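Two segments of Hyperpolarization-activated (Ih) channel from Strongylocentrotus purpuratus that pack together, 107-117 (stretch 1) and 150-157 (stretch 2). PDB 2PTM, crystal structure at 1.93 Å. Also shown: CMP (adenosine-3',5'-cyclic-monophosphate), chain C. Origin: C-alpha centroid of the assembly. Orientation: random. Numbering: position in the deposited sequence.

Stretch 1, residues 107-117: QEGTFGDRMFF
Stretch 2 (150-157) RERRVASV

The two stretches run antiparallel: Gln107 lies across from Ser156 (CA to CA 4.4 Å), Glu108 from Ala155 (CA to CA 4.4 Å) and Phe111 from Arg152 (CA to CA 4.9 Å). Stretch 1 opens with a type II beta turn from Gln107 to Thr110 and is loop as far as Asp113; Arg114 to Phe117 form a strand. Stretch 2 leaves a helix at Arg150 (phi/psi 57/27), is extended at Arg152 and Arg153 (-121/163 and -57/134), kinks at Val154 (-97/-4), and is strand by Ser156 and Val157. Together they bury 619 Å².

Backbone bonds fix the register. Gly109 N donates to Arg153 O (2.9 Å), and Arg153 N donates to Thr110 O (2.9 Å, 170°), so Arg153 is held by both its amide and its carbonyl. Glu108 N turns instead to a side chain, donating to Ser156 OG (2.9 Å), with Ser156 in rotamer m. The turn is locked from within: Thr110, rotamer p, donates from OG1 to Gln107 O (2.9 Å). Gly109, at phi/psi 91/-3, occupies a turn position where a CB would jam against the preceding carbonyl.

Guanidinium hydrogen bonds extend the contact. Arg153, the centrepiece with 147 Å² covered by stretch 1, has chi angles of -58°, -64°, -161° and -175° that carry its guanidinium along the loop to Arg114 O, which accepts a hydrogen bond from Arg153 NH2 (2.8 Å) and a weak one from Arg153 NH1 (3.4 Å). Arg153 NH1 also donates to CMP O2P (2.9 Å), so the same planar group ties strand and cyclic nucleotide together. Beside it, Val154 N donates to CMP O1P (2.8 Å). Arg152, rotamers m, t, t with chi4 -96°, reaches back to the turn, where its NH1 donates to Gly109 O at the guanidinium edge (3.0 Å).

Packing surrounds both guanidiniums. Gly112 makes room: its CA lies over one face of the Arg153 guanidinium, 3.5 Å from Arg153 NE, and an ideal CB there would sit 2.5 Å from Arg153 CZ. Phe116, chi1 -56°, brings CE2 to 4.2 Å from Arg153 NH2, which lies at the ring's edge. Phe111 CE1 lies over one face of the Arg152 guanidinium, 3.6 Å from Arg152 CZ. Phe111 points its CB away, but chi1 -69° and chi2 -24° bring the ring end nearer.

Within stretch 1, Asp113 OD1 forms a salt bridge with Arg114 NH1 (2.9 Å); across the contact, water 4 links that OD1 to Arg153 NH2, at 2.8 Å from each. Water 2 joins Arg153 NE (2.8 Å) to Phe111 O (3.0 Å), and water 3 joins Gly112 N (3.1 Å) to Glu151 O (2.7 Å).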

# COMPACT_ATOMS: atom_id res chain seq x y z
N GLN A 107 -7.87 22.06 -14.77
CA GLN A 107 -7.25 23.32 -15.16
C GLN A 107 -6.46 23.15 -16.46
O GLN A 107 -5.64 22.25 -16.58
CB GLN A 107 -6.30 23.80 -14.06
CG GLN A 107 -6.99 24.27 -12.79
CD GLN A 107 -7.52 25.68 -12.92
OE1 GLN A 107 -7.26 26.36 -13.91
NE2 GLN A 107 -8.26 26.12 -11.92
N GLU A 108 -6.72 24.03 -17.42
CA GLU A 108 -5.98 24.03 -18.68
C GLU A 108 -4.48 24.12 -18.42
O GLU A 108 -4.05 24.89 -17.57
CB GLU A 108 -6.43 25.20 -19.55
CG GLU A 108 -5.81 25.27 -20.93
CD GLU A 108 -4.50 26.04 -20.96
OE1 GLU A 108 -4.30 26.93 -20.11
OE2 GLU A 108 -3.67 25.75 -21.85
N GLY A 109 -3.70 23.33 -19.16
CA GLY A 109 -2.25 23.45 -19.12
C GLY A 109 -1.54 22.59 -18.09
O GLY A 109 -0.31 22.59 -18.04
N THR A 110 -2.29 21.86 -17.28
CA THR A 110 -1.69 20.99 -16.28
C THR A 110 -1.60 19.57 -16.84
O THR A 110 -2.15 19.28 -17.90
CB THR A 110 -2.53 20.95 -14.99
OG1 THR A 110 -3.83 20.43 -15.29
CG2 THR A 110 -2.68 22.36 -14.40
N PHE A 111 -0.91 18.68 -16.12
CA PHE A 111 -0.92 17.26 -16.45
C PHE A 111 -2.20 16.63 -15.90
O PHE A 111 -2.74 17.08 -14.89
CB PHE A 111 0.27 16.53 -15.82
CG PHE A 111 1.60 16.91 -16.43
CD1 PHE A 111 1.67 17.42 -17.71
CD2 PHE A 111 2.77 16.73 -15.71
CE1 PHE A 111 2.89 17.76 -18.27
CE2 PHE A 111 4.00 17.06 -16.26
CZ PHE A 111 4.05 17.58 -17.54
N GLY A 112 -2.68 15.58 -16.56
CA GLY A 112 -3.89 14.91 -16.12
C GLY A 112 -3.62 13.51 -15.61
O GLY A 112 -2.78 12.80 -16.15
N ASP A 113 -4.32 13.12 -14.55
CA ASP A 113 -4.12 11.80 -13.97
C ASP A 113 -5.34 10.89 -14.13
O ASP A 113 -5.30 9.72 -13.77
CB ASP A 113 -3.70 11.89 -12.49
CG ASP A 113 -4.77 12.54 -11.60
OD1 ASP A 113 -5.78 13.06 -12.13
OD2 ASP A 113 -4.58 12.53 -10.37
N ARG A 114 -6.43 11.43 -14.67
CA ARG A 114 -7.66 10.65 -14.82
C ARG A 114 -8.65 11.38 -15.73
O ARG A 114 -8.50 12.57 -16.00
CB ARG A 114 -8.29 10.39 -13.44
CG ARG A 114 -8.79 11.64 -12.69
CD ARG A 114 -8.90 11.37 -11.19
NE ARG A 114 -9.69 12.37 -10.46
CZ ARG A 114 -9.21 13.54 -10.05
NH1 ARG A 114 -7.95 13.87 -10.32
NH2 ARG A 114 -9.99 14.38 -9.38
N MET A 115 -9.67 10.66 -16.20
CA MET A 115 -10.77 11.26 -16.94
C MET A 115 -12.05 11.06 -16.15
O MET A 115 -12.05 10.34 -15.15
CB MET A 115 -10.92 10.65 -18.33
CG MET A 115 -11.39 9.20 -18.31
SD MET A 115 -11.94 8.69 -19.93
CE MET A 115 -13.34 9.77 -20.17
N PHE A 116 -13.14 11.69 -16.60
CA PHE A 116 -14.38 11.75 -15.83
C PHE A 116 -15.61 11.46 -16.67
O PHE A 116 -15.74 11.96 -17.79
CB PHE A 116 -14.56 13.14 -15.23
CG PHE A 116 -13.42 13.58 -14.37
CD1 PHE A 116 -13.46 13.41 -12.99
CD2 PHE A 116 -12.30 14.18 -14.93
CE1 PHE A 116 -12.40 13.82 -12.19
CE2 PHE A 116 -11.24 14.59 -14.14
CZ PHE A 116 -11.29 14.41 -12.77
N PHE A 117 -16.53 10.67 -16.12
CA PHE A 117 -17.85 10.47 -16.71
C PHE A 117 -18.85 11.20 -15.84
O PHE A 117 -18.80 11.09 -14.61
CB PHE A 117 -18.21 8.98 -16.73
CG PHE A 117 -17.35 8.18 -17.66
CD1 PHE A 117 -17.75 7.97 -18.97
CD2 PHE A 117 -16.14 7.65 -17.23
CE1 PHE A 117 -16.96 7.24 -19.84
CE2 PHE A 117 -15.34 6.92 -18.10
CZ PHE A 117 -15.75 6.71 -19.40
N ARG A 150 -1.05 12.13 -23.80
CA ARG A 150 -0.03 12.16 -22.75
C ARG A 150 0.66 13.52 -22.70
O ARG A 150 1.82 13.63 -22.29
CB ARG A 150 0.98 11.03 -22.95
CG ARG A 150 0.34 9.65 -23.05
CD ARG A 150 1.28 8.64 -23.68
NE ARG A 150 0.59 7.38 -23.97
CZ ARG A 150 -0.06 7.13 -25.10
NH1 ARG A 150 -0.11 8.05 -26.06
NH2 ARG A 150 -0.66 5.96 -25.28
N GLU A 151 -0.06 14.55 -23.14
CA GLU A 151 0.41 15.92 -23.08
C GLU A 151 -0.24 16.65 -21.91
O GLU A 151 -0.19 16.18 -20.77
CB GLU A 151 0.10 16.66 -24.39
CG GLU A 151 0.81 16.09 -25.61
CD GLU A 151 2.29 16.41 -25.62
OE1 GLU A 151 2.74 17.17 -24.73
OE2 GLU A 151 3.00 15.91 -26.52
N ARG A 152 -0.85 17.80 -22.18
CA ARG A 152 -1.48 18.58 -21.11
C ARG A 152 -2.97 18.79 -21.37
O ARG A 152 -3.43 18.62 -22.48
CB ARG A 152 -0.78 19.93 -20.96
CG ARG A 152 0.71 19.81 -20.67
CD ARG A 152 1.39 21.16 -20.69
NE ARG A 152 2.80 21.06 -20.35
CZ ARG A 152 3.29 21.26 -19.13
NH1 ARG A 152 2.47 21.59 -18.14
NH2 ARG A 152 4.59 21.16 -18.89
N ARG A 153 -3.70 19.17 -20.31
CA ARG A 153 -5.11 19.53 -20.43
C ARG A 153 -5.29 20.67 -21.43
O ARG A 153 -4.56 21.65 -21.38
CB ARG A 153 -5.65 19.97 -19.07
CG ARG A 153 -5.52 18.93 -17.94
CD ARG A 153 -6.35 17.69 -18.21
NE ARG A 153 -6.58 16.92 -16.99
CZ ARG A 153 -7.20 15.74 -16.95
NH1 ARG A 153 -7.64 15.18 -18.07
NH2 ARG A 153 -7.38 15.12 -15.78
N VAL A 154 -6.27 20.55 -22.34
CA VAL A 154 -6.42 21.55 -23.40
C VAL A 154 -7.46 22.62 -23.10
O VAL A 154 -7.62 23.58 -23.85
CB VAL A 154 -6.70 20.92 -24.78
CG1 VAL A 154 -5.66 19.85 -25.08
CG2 VAL A 154 -8.11 20.34 -24.85
N ALA A 155 -8.15 22.47 -21.97
CA ALA A 155 -9.21 23.39 -21.59
C ALA A 155 -9.39 23.23 -20.10
O ALA A 155 -8.93 22.25 -19.52
CB ALA A 155 -10.51 23.03 -22.32
N SER A 156 -10.06 24.19 -19.45
CA SER A 156 -10.46 23.98 -18.06
C SER A 156 -11.89 23.46 -18.02
O SER A 156 -12.65 23.65 -18.97
CB SER A 156 -10.34 25.28 -17.26
OG SER A 156 -9.02 25.80 -17.32
N VAL A 157 -12.25 22.80 -16.92
CA VAL A 157 -13.62 22.32 -16.76
C VAL A 157 -14.11 22.77 -15.40
O VAL A 157 -13.51 22.44 -14.38
CB VAL A 157 -13.68 20.78 -16.85
CG1 VAL A 157 -15.13 20.29 -16.70
CG2 VAL A 157 -13.07 20.30 -18.19
P CMP C . -8.49 17.25 -21.42
O1P CMP C . -7.60 18.14 -22.34
O2P CMP C . -7.90 16.05 -20.86
O5' CMP C . -9.06 18.34 -20.38
C5' CMP C . -10.14 19.22 -20.61
C4' CMP C . -11.32 18.54 -21.28
O4' CMP C . -12.28 19.40 -21.89
C3' CMP C . -10.78 17.80 -22.49
O3' CMP C . -9.76 16.88 -22.36
C2' CMP C . -12.01 17.34 -23.28
O2' CMP C . -12.63 16.27 -22.57
C1' CMP C . -12.90 18.59 -22.96
N9 CMP C . -13.05 19.44 -24.10
C8 CMP C . -12.11 20.32 -24.70
N7 CMP C . -12.62 20.99 -25.74
C5 CMP C . -13.94 20.54 -25.86
C6 CMP C . -15.02 20.83 -26.74
N6 CMP C . -14.88 21.75 -27.75
N1 CMP C . -16.21 20.17 -26.57
C2 CMP C . -16.33 19.28 -25.56
N3 CMP C . -15.41 18.91 -24.64
C4 CMP C . -14.24 19.57 -24.82
O HOH W 1 -4.98 25.20 -24.28
O HOH W 2 -5.58 17.84 -14.58
O HOH W 3 -0.64 14.60 -18.66
O HOH W 4 -6.44 15.54 -13.17